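Local atomic coordinates of time interval measuring enzyme TIME (Bombyx mori, PDB entry 2E47), a protein that probably converts superoxide radicals to hydrogen peroxide and oxygen, as a copper- and zinc-binding member of the Cu-Zn superoxide dismutase family. Residues F25-V35 against L103-S111. Sequence-based numbering, arbitrary orientation.
Sequences FTQVQDGKVHV and LVDDQISLS
Leu103 O accepts the shortest bond between the two segments, 2.8 Å from Val35 N and nearly in line with the carbonyl, and the CD2 edge of the His34 ring lies in plane 3.2 Å from the same oxygen. Here strands 33-40 and 98-105 run antiparallel in the Greek-key beta-barrel of Cu-Zn superoxide dismutases. The other bond of that pair is Leu103 N to Val35 O, and Val33 and Asp105 exchange a second two-way pair. His34 reaches the neighbouring strand because its CG lies anti to the backbone N (chi1 -169°); its NE2 is hydrogen-bonded to Asp102.

Asp105, whose side chain lies on the face of Val33 and Val35, ends the strand in an Asx turn: its OD1 accepts from Gln107 N at 2.9 Å and from Ile108 N at 3.1 Å, while OD2 forms a salt bridge with Arg83. The turn brings Ile108 against that face. The Ile108 side chain crosses those of Val33 and Val35 at about a right angle, its CD1 3.8 Å from both Val33 CG1 and Val35 CG2. Ile108 CD1 also lies 4.0 Å from Phe25 CD1, at the ring edge near its plane, and further along the chain Leu110 CD2 packs 3.9 Å from Phe25 CB.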
loop_
_atom_site.group_PDB
_atom_site.type_symbol
_atom_site.label_atom_id
_atom_site.label_comp_id
_atom_site.label_asym_id
_atom_site.label_seq_id
_atom_site.Cartn_x
_atom_site.Cartn_y
_atom_site.Cartn_z
ATOM N N PHE A 25 0.442 11.227 -5.804
ATOM C CA PHE A 25 0.655 11.054 -7.257
ATOM C C PHE A 25 -0.637 11.428 -7.918
ATOM O O PHE A 25 -1.640 10.837 -7.598
ATOM C CB PHE A 25 0.916 9.580 -7.550
ATOM C CG PHE A 25 2.138 9.025 -6.849
ATOM C CD1 PHE A 25 3.346 8.921 -7.546
ATOM C CD2 PHE A 25 2.086 8.640 -5.520
ATOM C CE1 PHE A 25 4.474 8.429 -6.923
ATOM C CE2 PHE A 25 3.216 8.135 -4.849
ATOM C CZ PHE A 25 4.415 8.008 -5.556
ATOM N N THR A 26 -0.635 12.335 -8.878
ATOM C CA THR A 26 -1.873 12.780 -9.478
ATOM C C THR A 26 -1.644 12.852 -10.959
ATOM O O THR A 26 -0.610 13.349 -11.413
ATOM C CB THR A 26 -2.290 14.173 -8.898
ATOM O OG1 THR A 26 -1.288 15.111 -9.234
ATOM C CG2 THR A 26 -2.185 14.166 -7.423
ATOM N N GLN A 27 -2.572 12.295 -11.718
ATOM C CA GLN A 27 -2.423 12.189 -13.130
ATOM C C GLN A 27 -2.713 13.588 -13.675
ATOM O O GLN A 27 -3.575 14.272 -13.159
ATOM C CB GLN A 27 -3.411 11.139 -13.694
ATOM C CG GLN A 27 -3.147 10.807 -15.189
ATOM C CD GLN A 27 -3.290 9.310 -15.548
ATOM O OE1 GLN A 27 -3.093 8.408 -14.718
ATOM N NE2 GLN A 27 -3.575 9.051 -16.824
ATOM N N VAL A 28 -1.918 14.034 -14.636
ATOM C CA VAL A 28 -2.097 15.348 -15.226
ATOM C C VAL A 28 -2.189 15.177 -16.757
ATOM O O VAL A 28 -2.228 14.051 -17.272
ATOM C CB VAL A 28 -0.995 16.407 -14.760
ATOM C CG1 VAL A 28 -1.090 16.728 -13.294
ATOM C CG2 VAL A 28 0.407 15.969 -15.048
ATOM N N GLN A 29 -2.163 16.298 -17.473
ATOM C CA GLN A 29 -2.235 16.324 -18.937
ATOM C C GLN A 29 -1.318 15.329 -19.669
ATOM O O GLN A 29 -0.129 15.144 -19.340
ATOM C CB GLN A 29 -2.049 17.763 -19.458
ATOM C CG GLN A 29 -2.797 18.866 -18.605
ATOM C CD GLN A 29 -2.230 19.029 -17.138
ATOM O OE1 GLN A 29 -2.996 19.169 -16.149
ATOM N NE2 GLN A 29 -0.884 19.030 -17.017
ATOM N N ASP A 30 -1.933 14.651 -20.636
ATOM C CA ASP A 30 -1.285 13.683 -21.508
ATOM C C ASP A 30 -0.746 12.447 -20.796
ATOM O O ASP A 30 0.174 11.788 -21.263
ATOM C CB ASP A 30 -0.279 14.396 -22.429
ATOM C CG ASP A 30 -0.946 15.600 -23.217
ATOM O OD1 ASP A 30 -1.936 15.375 -23.981
ATOM O OD2 ASP A 30 -0.496 16.774 -23.064
ATOM N N GLY A 31 -1.365 12.119 -19.661
ATOM C CA GLY A 31 -1.061 10.853 -18.962
ATOM C C GLY A 31 0.194 10.877 -18.082
ATOM O O GLY A 31 0.619 9.848 -17.578
ATOM N N LYS A 32 0.789 12.029 -17.876
ATOM C CA LYS A 32 1.947 12.095 -16.947
ATOM C C LYS A 32 1.493 12.164 -15.487
ATOM O O LYS A 32 0.321 12.421 -15.222
ATOM C CB LYS A 32 2.834 13.299 -17.280
ATOM C CG LYS A 32 3.477 13.222 -18.688
ATOM C CD LYS A 32 3.723 14.631 -19.178
ATOM C CE LYS A 32 5.127 14.806 -19.741
ATOM N NZ LYS A 32 5.396 13.947 -20.942
ATOM N N VAL A 33 2.430 12.022 -14.555
ATOM C CA VAL A 33 2.038 11.991 -13.147
ATOM C C VAL A 33 2.741 13.095 -12.384
ATOM O O VAL A 33 3.958 13.225 -12.465
ATOM C CB VAL A 33 2.204 10.553 -12.547
ATOM C CG1 VAL A 33 2.004 10.494 -10.975
ATOM C CG2 VAL A 33 1.202 9.577 -13.265
ATOM N N HIS A 34 1.965 13.929 -11.676
ATOM C CA HIS A 34 2.559 14.938 -10.829
ATOM C C HIS A 34 2.762 14.274 -9.480
ATOM O O HIS A 34 1.790 13.835 -8.811
ATOM C CB HIS A 34 1.610 16.137 -10.723
ATOM C CG HIS A 34 2.226 17.338 -10.102
ATOM N ND1 HIS A 34 1.478 18.427 -9.692
ATOM C CD2 HIS A 34 3.516 17.653 -9.848
ATOM C CE1 HIS A 34 2.286 19.349 -9.192
ATOM N NE2 HIS A 34 3.530 18.907 -9.282
ATOM N N VAL A 35 4.018 14.216 -9.055
ATOM C CA VAL A 35 4.439 13.707 -7.731
ATOM C C VAL A 35 4.756 14.859 -6.796
ATOM O O VAL A 35 5.570 15.703 -7.110
ATOM C CB VAL A 35 5.723 12.834 -7.929
ATOM C CG1 VAL A 35 6.202 12.134 -6.630
ATOM C CG2 VAL A 35 5.494 11.783 -9.057
ATOM N N LEU A 103 7.513 17.256 -8.857
ATOM C CA LEU A 103 8.027 16.880 -10.159
ATOM C C LEU A 103 6.954 16.223 -10.963
ATOM O O LEU A 103 5.949 15.726 -10.423
ATOM C CB LEU A 103 9.232 15.962 -10.048
ATOM C CG LEU A 103 8.950 14.580 -9.432
ATOM C CD1 LEU A 103 8.405 13.470 -10.363
ATOM C CD2 LEU A 103 10.211 14.052 -8.762
ATOM N N VAL A 104 7.156 16.264 -12.264
ATOM C CA VAL A 104 6.264 15.611 -13.166
ATOM C C VAL A 104 7.068 14.485 -13.807
ATOM O O VAL A 104 8.185 14.721 -14.220
ATOM C CB VAL A 104 5.759 16.594 -14.205
ATOM C CG1 VAL A 104 4.972 15.877 -15.274
ATOM C CG2 VAL A 104 4.884 17.682 -13.476
ATOM N N ASP A 105 6.509 13.276 -13.867
ATOM C CA ASP A 105 7.202 12.137 -14.449
ATOM C C ASP A 105 6.390 11.566 -15.626
ATOM O O ASP A 105 5.185 11.382 -15.540
ATOM C CB ASP A 105 7.434 11.051 -13.410
ATOM C CG ASP A 105 8.439 9.972 -13.891
ATOM O OD1 ASP A 105 7.995 8.923 -14.419
ATOM O OD2 ASP A 105 9.690 10.168 -13.761
ATOM N N ASP A 106 7.056 11.264 -16.731
ATOM C CA ASP A 106 6.332 10.735 -17.916
ATOM C C ASP A 106 6.482 9.230 -18.115
ATOM O O ASP A 106 6.060 8.735 -19.147
ATOM C CB ASP A 106 6.767 11.460 -19.206
ATOM C CG ASP A 106 8.295 11.462 -19.391
ATOM O OD1 ASP A 106 9.003 10.949 -18.481
ATOM O OD2 ASP A 106 8.787 11.957 -20.443
ATOM N N GLN A 107 7.042 8.491 -17.157
ATOM C CA GLN A 107 7.083 7.028 -17.291
ATOM C C GLN A 107 6.052 6.288 -16.394
ATOM O O GLN A 107 5.386 5.351 -16.843
ATOM C CB GLN A 107 8.507 6.531 -16.963
ATOM C CG GLN A 107 9.196 5.722 -18.016
ATOM C CD GLN A 107 9.206 6.482 -19.284
ATOM O OE1 GLN A 107 9.697 7.600 -19.327
ATOM N NE2 GLN A 107 8.582 5.934 -20.310
ATOM N N ILE A 108 5.952 6.681 -15.122
ATOM C CA ILE A 108 4.996 6.083 -14.221
ATOM C C ILE A 108 3.540 6.412 -14.626
ATOM O O ILE A 108 3.266 7.451 -15.221
ATOM C CB ILE A 108 5.246 6.515 -12.733
ATOM C CG1 ILE A 108 5.175 8.037 -12.556
ATOM C CG2 ILE A 108 6.643 5.982 -12.203
ATOM C CD1 ILE A 108 5.229 8.544 -11.038
ATOM N N SER A 109 2.625 5.570 -14.208
ATOM C CA SER A 109 1.231 5.788 -14.429
ATOM C C SER A 109 0.479 5.215 -13.195
ATOM O O SER A 109 1.020 4.433 -12.379
ATOM C CB SER A 109 0.784 5.030 -15.685
ATOM O OG SER A 109 -0.563 5.342 -16.039
ATOM N N LEU A 110 -0.780 5.599 -13.099
ATOM C CA LEU A 110 -1.667 5.147 -12.056
ATOM C C LEU A 110 -2.393 3.859 -12.451
ATOM O O LEU A 110 -2.931 3.164 -11.598
ATOM C CB LEU A 110 -2.629 6.267 -11.698
ATOM C CG LEU A 110 -1.953 7.455 -10.970
ATOM C CD1 LEU A 110 -3.055 8.156 -10.246
ATOM C CD2 LEU A 110 -0.840 7.104 -10.012
ATOM N N SER A 111 -2.334 3.503 -13.736
ATOM C CA SER A 111 -2.877 2.223 -14.225
ATOM C C SER A 111 -2.081 1.721 -15.445
ATOM O O SER A 111 -1.127 2.359 -15.879
ATOM C CB SER A 111 -4.379 2.346 -14.563
ATOM O OG SER A 111 -4.589 3.271 -15.616
#